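Local coordinates for cadherin-related family member 2 (Mus musculus, PDB 5CYX), which probably acts as a calcium-dependent intermicrovillar adhesion molecule that binds CDHR5 on adjacent microvilli and so controls how microvilli pack at the apical surface of epithelial cells, at residues L16-P21 with R98-P103; V231-T236 with L284-L289; M11-L16 with E90-V95. All blocks are in the same frame, centred on the assembly; numbering follows the deposited sequence.

Three contacts in this fragment of the ectodomain follow the cadherin repeat from its sheet to its calcium-binding end. Contacts 1 and 3 belong to the first repeat: their centres are 18 Å apart, both use strand 13-17 and they share Leu16. Contact 3 pairs that strand with 86-96, and just beyond the pairing both strands lead into the calcium-binding residues of contact 1. The two meet where Glu18 CB packs 3.6 Å from Val95 CG1, and the Val95 side chain is about 7 Å from a calcium. Contact 2 lies in the third repeat, its centre 95 Å from that of contact 1 and 110 Å from that of contact 3, on the opposite side of the chain's centre.

Contact 1 (L16-P21 with R98-P103); sequences LPEDLP and RNDNIP. With CA (calcium ion), chain C; CA (calcium ion), chain B; CA (calcium ion), chain D.
Glu18 OE2 is gripped twice: it binds a calcium at 2.2 Å and, through its anti lone pair, accepts the N-H of Arg98 (OE2 to N 2.9 Å, 172° at the hydrogen). The other oxygen, OE1, holds a second calcium at 2.4 Å, so one carboxylate bridges two ions. Asp100 meets it tip to tip and bridges the same pair, its OD1 sharing the first calcium with Arg98 O and its OD2 the second. Glu69, Asp97 and Asp133 complete the first site, Asp67 and Glu69 join the second, and Asn99 OD1 and Asn101 O bind a third calcium. The Arg98 side chain, folded about its CB-CG bond (chi2 -83°), runs back past Glu18 and lays one guanidinium face over Pro17, with Pro17 CB 3.8 Å from Arg98 NE. A water in the guanidinium plane links NE to Asp19 OD2, which also has a partner in Asp195, while the polar head finds its strongest partner in the adjoining Glu96. An alanine in place of Arg98 would probably uncover Pro17 and deprive Glu96 and the Asp19-bound water of a partner. Glu18 OE2 and Asp100 OD1, 3.2 Å apart, would probably repel each other without calcium, consistent with a junction between the first two repeats that needs the metal.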
loop_
_atom_site.group_PDB
_atom_site.type_symbol
_atom_site.label_atom_id
_atom_site.label_comp_id
_atom_site.label_asym_id
_atom_site.label_seq_id
_atom_site.Cartn_x
_atom_site.Cartn_y
_atom_site.Cartn_z
ATOM N N LEU A 16 35.563 -19.252 -8.831
ATOM C CA LEU A 16 34.735 -20.460 -8.991
ATOM C C LEU A 16 33.280 -20.221 -8.565
ATOM O O LEU A 16 33.052 -19.608 -7.552
ATOM C CB LEU A 16 35.319 -21.606 -8.149
ATOM C CG LEU A 16 36.759 -21.965 -8.560
ATOM C CD1 LEU A 16 37.451 -22.895 -7.562
ATOM C CD2 LEU A 16 36.786 -22.590 -9.947
ATOM N N PRO A 17 32.298 -20.740 -9.305
ATOM C CA PRO A 17 30.955 -20.733 -8.737
ATOM C C PRO A 17 30.791 -21.753 -7.549
ATOM O O PRO A 17 31.329 -22.873 -7.606
ATOM C CB PRO A 17 30.081 -21.156 -9.911
ATOM C CG PRO A 17 30.968 -21.923 -10.855
ATOM C CD PRO A 17 32.401 -21.654 -10.468
ATOM N N GLU A 18 30.037 -21.333 -6.528
ATOM C CA GLU A 18 29.819 -22.106 -5.324
ATOM C C GLU A 18 29.070 -23.428 -5.582
ATOM O O GLU A 18 29.158 -24.303 -4.810
ATOM C CB GLU A 18 29.118 -21.260 -4.255
ATOM C CG GLU A 18 27.623 -20.971 -4.441
ATOM C CD GLU A 18 26.934 -20.525 -3.169
ATOM O OE1 GLU A 18 27.286 -21.026 -2.043
ATOM O OE2 GLU A 18 25.990 -19.694 -3.243
ATOM N N ASP A 19 28.374 -23.565 -6.710
ATOM C CA ASP A 19 27.718 -24.850 -7.077
ATOM C C ASP A 19 28.631 -25.783 -7.871
ATOM O O ASP A 19 28.146 -26.784 -8.403
ATOM C CB ASP A 19 26.424 -24.593 -7.857
ATOM C CG ASP A 19 26.660 -23.727 -9.069
ATOM O OD1 ASP A 19 27.838 -23.476 -9.351
ATOM O OD2 ASP A 19 25.714 -23.324 -9.761
ATOM N N LEU A 20 29.936 -25.488 -7.944
ATOM C CA LEU A 20 30.909 -26.402 -8.533
ATOM C C LEU A 20 30.901 -27.682 -7.721
ATOM O O LEU A 20 31.116 -27.641 -6.522
ATOM C CB LEU A 20 32.322 -25.855 -8.571
ATOM C CG LEU A 20 33.386 -26.651 -9.338
ATOM C CD1 LEU A 20 33.121 -26.678 -10.859
ATOM C CD2 LEU A 20 34.754 -26.037 -9.098
ATOM N N PRO A 21 30.586 -28.806 -8.362
ATOM C CA PRO A 21 30.507 -30.080 -7.625
ATOM C C PRO A 21 31.861 -30.623 -7.198
ATOM O O PRO A 21 32.861 -30.506 -7.925
ATOM C CB PRO A 21 29.899 -31.059 -8.645
ATOM C CG PRO A 21 29.476 -30.249 -9.791
ATOM C CD PRO A 21 30.232 -28.960 -9.776
ATOM N N ARG A 98 25.683 -18.320 -5.750
ATOM C CA ARG A 98 24.599 -18.870 -6.640
ATOM C C ARG A 98 23.302 -19.041 -5.805
ATOM O O ARG A 98 23.339 -19.069 -4.519
ATOM C CB ARG A 98 25.048 -20.168 -7.266
ATOM C CG ARG A 98 26.202 -20.037 -8.247
ATOM C CD ARG A 98 25.673 -19.633 -9.596
ATOM N NE ARG A 98 26.723 -19.409 -10.576
ATOM C CZ ARG A 98 27.401 -18.289 -10.750
ATOM N NH1 ARG A 98 28.305 -18.224 -11.707
ATOM N NH2 ARG A 98 27.208 -17.223 -9.989
ATOM N N ASN A 99 22.161 -19.099 -6.485
ATOM C CA ASN A 99 20.893 -19.184 -5.795
ATOM C C ASN A 99 20.597 -20.611 -5.280
ATOM O O ASN A 99 19.756 -21.339 -5.870
ATOM C CB ASN A 99 19.764 -18.678 -6.652
ATOM C CG ASN A 99 18.528 -18.416 -5.883
ATOM O OD1 ASN A 99 18.523 -18.450 -4.653
ATOM N ND2 ASN A 99 17.460 -18.186 -6.586
ATOM N N ASP A 100 21.282 -20.981 -4.191
ATOM C CA ASP A 100 21.087 -22.282 -3.533
ATOM C C ASP A 100 20.381 -22.120 -2.198
ATOM O O ASP A 100 20.278 -23.090 -1.488
ATOM C CB ASP A 100 22.446 -22.988 -3.292
ATOM C CG ASP A 100 23.442 -22.099 -2.450
ATOM O OD1 ASP A 100 23.218 -20.887 -2.275
ATOM O OD2 ASP A 100 24.419 -22.616 -1.913
ATOM N N ASN A 101 19.948 -20.911 -1.789
ATOM C CA ASN A 101 19.126 -20.874 -0.551
ATOM C C ASN A 101 17.689 -20.465 -0.829
ATOM O O ASN A 101 17.441 -19.775 -1.827
ATOM C CB ASN A 101 19.741 -20.005 0.526
ATOM C CG ASN A 101 20.948 -20.640 1.156
ATOM O OD1 ASN A 101 20.822 -21.545 1.999
ATOM N ND2 ASN A 101 22.114 -20.199 0.764
ATOM N N ILE A 102 16.766 -20.970 0.019
ATOM C CA ILE A 102 15.350 -20.574 -0.020
ATOM C C ILE A 102 14.948 -19.528 1.054
ATOM O O ILE A 102 15.595 -19.421 2.122
ATOM C CB ILE A 102 14.362 -21.742 0.084
ATOM C CG1 ILE A 102 14.467 -22.468 1.456
ATOM C CG2 ILE A 102 14.610 -22.790 -1.006
ATOM C CD1 ILE A 102 13.400 -23.535 1.626
ATOM N N PRO A 103 13.858 -18.789 0.791
ATOM C CA PRO A 103 13.275 -17.933 1.789
ATOM C C PRO A 103 12.698 -18.765 2.914
ATOM O O PRO A 103 11.957 -19.702 2.647
ATOM C CB PRO A 103 12.144 -17.239 1.025
ATOM C CG PRO A 103 12.611 -17.197 -0.382
ATOM C CD PRO A 103 13.253 -18.554 -0.531
HETATM CA CA CA C . 24.242 -18.763 -2.278
HETATM CA CA CA B . 25.820 -21.932 -0.389
HETATM CA CA CA D . 17.719 -17.613 -2.650
HETATM O O HOH W 1 25.758 -24.432 -4.263
HETATM O O HOH W 2 26.036 -21.957 -11.881
HETATM O O HOH W 3 24.114 -22.732 1.197
#

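Contact 2 (V231-T236 with L284-L289); sequences VAEDAT and LDREQL
Glu233 lies across Arg286, the two side chains crossing at about a right angle, and this is the closely fitted heart of the contact. With CG set between the backbone N and the carbonyl carbon (chi1 70°) and the chain extended beyond it, the carboxylate reaches both the backbone and the head of Arg286. OE1 accepts the backbone N-H of Arg286 at 3.2 Å, met from well above the carboxylate plane. OE2 sits over one face of the guanidinium, 3.1 Å from NE and offset toward its rim; this salt bridge rests on charge alone, as no N-H points at the oxygen, and NE has a weak bond to Thr325. Beneath, in the apolar interior, Leu284 CD1 meets Val231 CG2 tip to tip at 3.8 Å, beside Phe270, and Leu284 CB packs 3.6 Å from Glu233 O. The outer side is looser and strongly acidic. Glu287, exposed to solvent, brings OE2 to 3.5 Å from Glu233 OE1, and Asp285 OD1 stands 4.3 Å from that same oxygen, like charges that would probably repel, offset in part by Arg286. By the cadherin pattern, Glu233, Asp285 and Glu287 correspond to Glu18, Asp67 and Glu69 of the first repeat. No calcium is bound to them in this fragment, consistent with a calcium-binding repeat end that lacks its following repeat.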
loop_
_atom_site.group_PDB
_atom_site.type_symbol
_atom_site.label_atom_id
_atom_site.label_comp_id
_atom_site.label_asym_id
_atom_site.label_seq_id
_atom_site.Cartn_x
_atom_site.Cartn_y
_atom_site.Cartn_z
ATOM N N VAL A 231 -57.580 -9.747 24.068
ATOM C CA VAL A 231 -57.750 -9.492 25.489
ATOM C C VAL A 231 -59.208 -9.117 25.810
ATOM O O VAL A 231 -59.808 -8.287 25.130
ATOM C CB VAL A 231 -56.800 -8.366 25.972
ATOM C CG1 VAL A 231 -56.940 -7.094 25.127
ATOM C CG2 VAL A 231 -57.029 -8.070 27.444
ATOM N N ALA A 232 -59.765 -9.706 26.864
ATOM C CA ALA A 232 -61.134 -9.383 27.279
ATOM C C ALA A 232 -61.190 -7.976 27.870
ATOM O O ALA A 232 -60.249 -7.556 28.575
ATOM C CB ALA A 232 -61.618 -10.401 28.298
ATOM N N GLU A 233 -62.322 -7.293 27.695
ATOM C CA GLU A 233 -62.427 -5.854 28.004
ATOM C C GLU A 233 -62.426 -5.547 29.518
ATOM O O GLU A 233 -62.248 -4.406 29.907
ATOM C CB GLU A 233 -63.669 -5.229 27.364
ATOM C CG GLU A 233 -65.012 -5.655 27.957
ATOM C CD GLU A 233 -66.191 -4.930 27.322
ATOM O OE1 GLU A 233 -66.192 -3.680 27.345
ATOM O OE2 GLU A 233 -67.116 -5.601 26.809
ATOM N N ASP A 234 -62.679 -6.566 30.336
ATOM C CA ASP A 234 -62.661 -6.473 31.798
ATOM C C ASP A 234 -61.364 -6.999 32.415
ATOM O O ASP A 234 -61.295 -7.174 33.622
ATOM C CB ASP A 234 -63.822 -7.298 32.359
ATOM C CG ASP A 234 -63.647 -8.808 32.117
ATOM O OD1 ASP A 234 -62.839 -9.207 31.226
ATOM O OD2 ASP A 234 -64.321 -9.590 32.826
ATOM N N ALA A 235 -60.361 -7.293 31.585
ATOM C CA ALA A 235 -59.076 -7.785 32.062
ATOM C C ALA A 235 -58.462 -6.758 33.000
ATOM O O ALA A 235 -58.507 -5.562 32.722
ATOM C CB ALA A 235 -58.145 -8.058 30.903
ATOM N N THR A 236 -57.930 -7.241 34.117
ATOM C CA THR A 236 -57.413 -6.387 35.179
ATOM C C THR A 236 -56.039 -5.756 34.857
ATOM O O THR A 236 -55.325 -6.208 33.968
ATOM C CB THR A 236 -57.226 -7.225 36.462
ATOM O OG1 THR A 236 -56.532 -8.420 36.105
ATOM C CG2 THR A 236 -58.565 -7.606 37.100
ATOM N N LEU A 284 -59.745 -0.933 29.967
ATOM C CA LEU A 284 -60.125 -1.182 28.556
ATOM C C LEU A 284 -61.635 -1.050 28.363
ATOM O O LEU A 284 -62.403 -1.238 29.288
ATOM C CB LEU A 284 -59.712 -2.591 28.126
ATOM C CG LEU A 284 -58.290 -3.059 28.430
ATOM C CD1 LEU A 284 -58.092 -4.467 27.882
ATOM C CD2 LEU A 284 -57.260 -2.099 27.855
ATOM N N ASP A 285 -62.065 -0.790 27.140
ATOM C CA ASP A 285 -63.472 -0.456 26.883
ATOM C C ASP A 285 -63.853 -0.798 25.433
ATOM O O ASP A 285 -63.675 0.017 24.516
ATOM C CB ASP A 285 -63.706 1.028 27.234
ATOM C CG ASP A 285 -65.159 1.457 27.113
ATOM O OD1 ASP A 285 -66.080 0.619 27.247
ATOM O OD2 ASP A 285 -65.378 2.661 26.890
ATOM N N ARG A 286 -64.375 -2.018 25.256
ATOM C CA ARG A 286 -64.768 -2.570 23.940
ATOM C C ARG A 286 -65.677 -1.627 23.138
ATOM O O ARG A 286 -65.559 -1.547 21.913
ATOM C CB ARG A 286 -65.459 -3.934 24.141
ATOM C CG ARG A 286 -65.804 -4.714 22.875
ATOM C CD ARG A 286 -67.038 -5.610 23.058
ATOM N NE ARG A 286 -66.774 -6.774 23.916
ATOM C CZ ARG A 286 -67.702 -7.624 24.377
ATOM N NH1 ARG A 286 -67.342 -8.646 25.161
ATOM N NH2 ARG A 286 -68.990 -7.478 24.059
ATOM N N GLU A 287 -66.561 -0.916 23.844
ATOM C CA GLU A 287 -67.563 -0.023 23.227
ATOM C C GLU A 287 -66.959 1.198 22.533
ATOM O O GLU A 287 -67.429 1.586 21.459
ATOM C CB GLU A 287 -68.634 0.420 24.248
ATOM C CG GLU A 287 -69.796 -0.560 24.402
ATOM C CD GLU A 287 -69.343 -1.971 24.750
ATOM O OE1 GLU A 287 -69.304 -2.831 23.838
ATOM O OE2 GLU A 287 -68.998 -2.211 25.930
ATOM N N GLN A 288 -65.922 1.789 23.125
ATOM C CA GLN A 288 -65.192 2.892 22.472
ATOM C C GLN A 288 -64.512 2.514 21.149
ATOM O O GLN A 288 -64.242 3.391 20.323
ATOM C CB GLN A 288 -64.144 3.508 23.410
ATOM C CG GLN A 288 -64.655 4.690 24.224
ATOM C CD GLN A 288 -63.555 5.494 24.903
ATOM O OE1 GLN A 288 -63.754 6.663 25.215
ATOM N NE2 GLN A 288 -62.398 4.879 25.139
ATOM N N LEU A 289 -64.238 1.224 20.953
ATOM C CA LEU A 289 -63.578 0.731 19.742
ATOM C C LEU A 289 -64.512 0.158 18.672
ATOM O O LEU A 289 -64.029 -0.473 17.726
ATOM C CB LEU A 289 -62.562 -0.343 20.127
ATOM C CG LEU A 289 -61.533 0.028 21.191
ATOM C CD1 LEU A 289 -60.657 -1.187 21.394
ATOM C CD2 LEU A 289 -60.709 1.239 20.778
#

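Contact 3 (M11-L16 with E90-V95); sequences MTLVTL and EMQVIV
Val14 N donates to Gln92 O at 2.7 Å, nearly along the C=O axis, the shortest of four backbone bonds that pair residues 12-16 with strand 90-95. They form the parallel edge of an otherwise antiparallel sheet in the cadherin Greek-key sandwich, where the sheet's first strand in chain order pairs with its last. Val14 answers with its own carbonyl, accepting Ile94 N at 2.9 Å in a more bent bond (143° at the hydrogen), and Leu16 N reaches Ile94 O at 2.9 Å. At the other end Thr12 O takes Gln92 N at 3.1 Å. The axes of strands 13-16 and 90-95 are turned 25° from each other. On the inner face Val14 CG1 lies alongside Val93 CG2, 3.8 Å away, and Leu16 CD1 comes against Val93 CG1, with Leu66 and Phe74 around them. The other face carries Leu13 beside Gln92, their CB atoms 4.0 Å apart and their side chains pointing the same way, followed by Thr15 and Ile94; there Gln92 and Ile94 also touch Asn196 of a second subunit. Met91, packed on Ile76 and Ile78, is bent at chi2 (107°) and again at chi3, which brings CE against the neighbouring backbone, 3.4 Å from Leu13 N.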
loop_
_atom_site.group_PDB
_atom_site.type_symbol
_atom_site.label_atom_id
_atom_site.label_comp_id
_atom_site.label_asym_id
_atom_site.label_seq_id
_atom_site.Cartn_x
_atom_site.Cartn_y
_atom_site.Cartn_z
ATOM N N MET A 11 46.094 -13.549 -14.098
ATOM C CA MET A 11 45.497 -12.906 -12.926
ATOM C C MET A 11 46.081 -13.546 -11.690
ATOM O O MET A 11 46.530 -14.712 -11.736
ATOM C CB MET A 11 43.986 -13.145 -12.870
ATOM C CG MET A 11 43.196 -12.628 -14.054
ATOM S SD MET A 11 43.208 -10.827 -14.197
ATOM C CE MET A 11 44.298 -10.685 -15.562
ATOM N N THR A 12 46.019 -12.813 -10.582
ATOM C CA THR A 12 46.439 -13.362 -9.271
ATOM C C THR A 12 45.349 -14.196 -8.578
ATOM O O THR A 12 45.556 -14.692 -7.482
ATOM C CB THR A 12 46.748 -12.216 -8.294
ATOM O OG1 THR A 12 45.536 -11.469 -8.055
ATOM C CG2 THR A 12 47.804 -11.263 -8.878
ATOM N N LEU A 13 44.172 -14.297 -9.185
ATOM C CA LEU A 13 43.039 -14.952 -8.567
ATOM C C LEU A 13 42.362 -15.893 -9.520
ATOM O O LEU A 13 42.547 -15.810 -10.726
ATOM C CB LEU A 13 42.032 -13.941 -8.014
ATOM C CG LEU A 13 41.519 -12.857 -8.967
ATOM C CD1 LEU A 13 40.302 -13.325 -9.763
ATOM C CD2 LEU A 13 41.204 -11.578 -8.197
ATOM N N VAL A 14 41.593 -16.810 -8.944
ATOM C CA VAL A 14 40.719 -17.672 -9.706
ATOM C C VAL A 14 39.282 -17.607 -9.126
ATOM O O VAL A 14 39.086 -17.622 -7.896
ATOM C CB VAL A 14 41.327 -19.078 -9.698
ATOM C CG1 VAL A 14 40.983 -19.854 -8.422
ATOM C CG2 VAL A 14 40.908 -19.812 -10.926
ATOM N N THR A 15 38.289 -17.552 -9.998
ATOM C CA THR A 15 36.910 -17.366 -9.600
ATOM C C THR A 15 36.153 -18.648 -9.866
ATOM O O THR A 15 36.121 -19.091 -11.014
ATOM C CB THR A 15 36.246 -16.242 -10.443
ATOM O OG1 THR A 15 36.946 -15.021 -10.233
ATOM C CG2 THR A 15 34.824 -16.010 -10.029
ATOM N N LEU A 16 35.563 -19.252 -8.831
ATOM C CA LEU A 16 34.735 -20.460 -8.991
ATOM C C LEU A 16 33.280 -20.221 -8.565
ATOM O O LEU A 16 33.052 -19.608 -7.552
ATOM C CB LEU A 16 35.319 -21.606 -8.149
ATOM C CG LEU A 16 36.759 -21.965 -8.560
ATOM C CD1 LEU A 16 37.451 -22.895 -7.562
ATOM C CD2 LEU A 16 36.786 -22.590 -9.947
ATOM N N GLU A 90 51.148 -17.456 -4.011
ATOM C CA GLU A 90 49.785 -17.447 -3.501
ATOM C C GLU A 90 48.813 -17.074 -4.604
ATOM O O GLU A 90 49.152 -16.338 -5.523
ATOM C CB GLU A 90 49.639 -16.515 -2.311
ATOM C CG GLU A 90 50.453 -16.996 -1.119
ATOM C CD GLU A 90 50.334 -16.100 0.093
ATOM O OE1 GLU A 90 50.164 -14.871 -0.077
ATOM O OE2 GLU A 90 50.430 -16.620 1.222
ATOM N N MET A 91 47.617 -17.636 -4.505
ATOM C CA MET A 91 46.541 -17.435 -5.461
ATOM C C MET A 91 45.324 -17.226 -4.614
ATOM O O MET A 91 45.114 -17.937 -3.619
ATOM C CB MET A 91 46.344 -18.724 -6.258
ATOM C CG MET A 91 45.361 -18.677 -7.400
ATOM S SD MET A 91 46.257 -18.696 -8.968
ATOM C CE MET A 91 45.443 -17.374 -9.869
ATOM N N GLN A 92 44.516 -16.263 -4.977
ATOM C CA GLN A 92 43.243 -16.098 -4.333
ATOM C C GLN A 92 42.092 -16.809 -5.092
ATOM O O GLN A 92 42.025 -16.761 -6.312
ATOM C CB GLN A 92 42.926 -14.626 -4.188
ATOM C CG GLN A 92 41.787 -14.391 -3.213
ATOM C CD GLN A 92 41.473 -12.922 -3.059
ATOM O OE1 GLN A 92 41.411 -12.178 -4.052
ATOM N NE2 GLN A 92 41.241 -12.497 -1.822
ATOM N N VAL A 93 41.192 -17.423 -4.320
ATOM C CA VAL A 93 39.972 -18.015 -4.826
ATOM C C VAL A 93 38.779 -17.117 -4.447
ATOM O O VAL A 93 38.504 -16.943 -3.273
ATOM C CB VAL A 93 39.798 -19.455 -4.312
ATOM C CG1 VAL A 93 38.550 -20.069 -4.898
ATOM C CG2 VAL A 93 41.006 -20.286 -4.672
ATOM N N ILE A 94 38.139 -16.482 -5.451
ATOM C CA ILE A 94 36.865 -15.821 -5.264
ATOM C C ILE A 94 35.767 -16.883 -5.475
ATOM O O ILE A 94 35.705 -17.516 -6.537
ATOM C CB ILE A 94 36.705 -14.633 -6.239
ATOM C CG1 ILE A 94 37.890 -13.645 -6.146
ATOM C CG2 ILE A 94 35.407 -13.876 -6.007
ATOM C CD1 ILE A 94 38.223 -13.213 -4.719
ATOM N N VAL A 95 34.921 -17.103 -4.472
ATOM C CA VAL A 95 33.740 -17.960 -4.609
ATOM C C VAL A 95 32.561 -17.087 -4.998
ATOM O O VAL A 95 32.267 -16.117 -4.318
ATOM C CB VAL A 95 33.443 -18.736 -3.311
ATOM C CG1 VAL A 95 32.247 -19.673 -3.484
ATOM C CG2 VAL A 95 34.641 -19.580 -2.922
#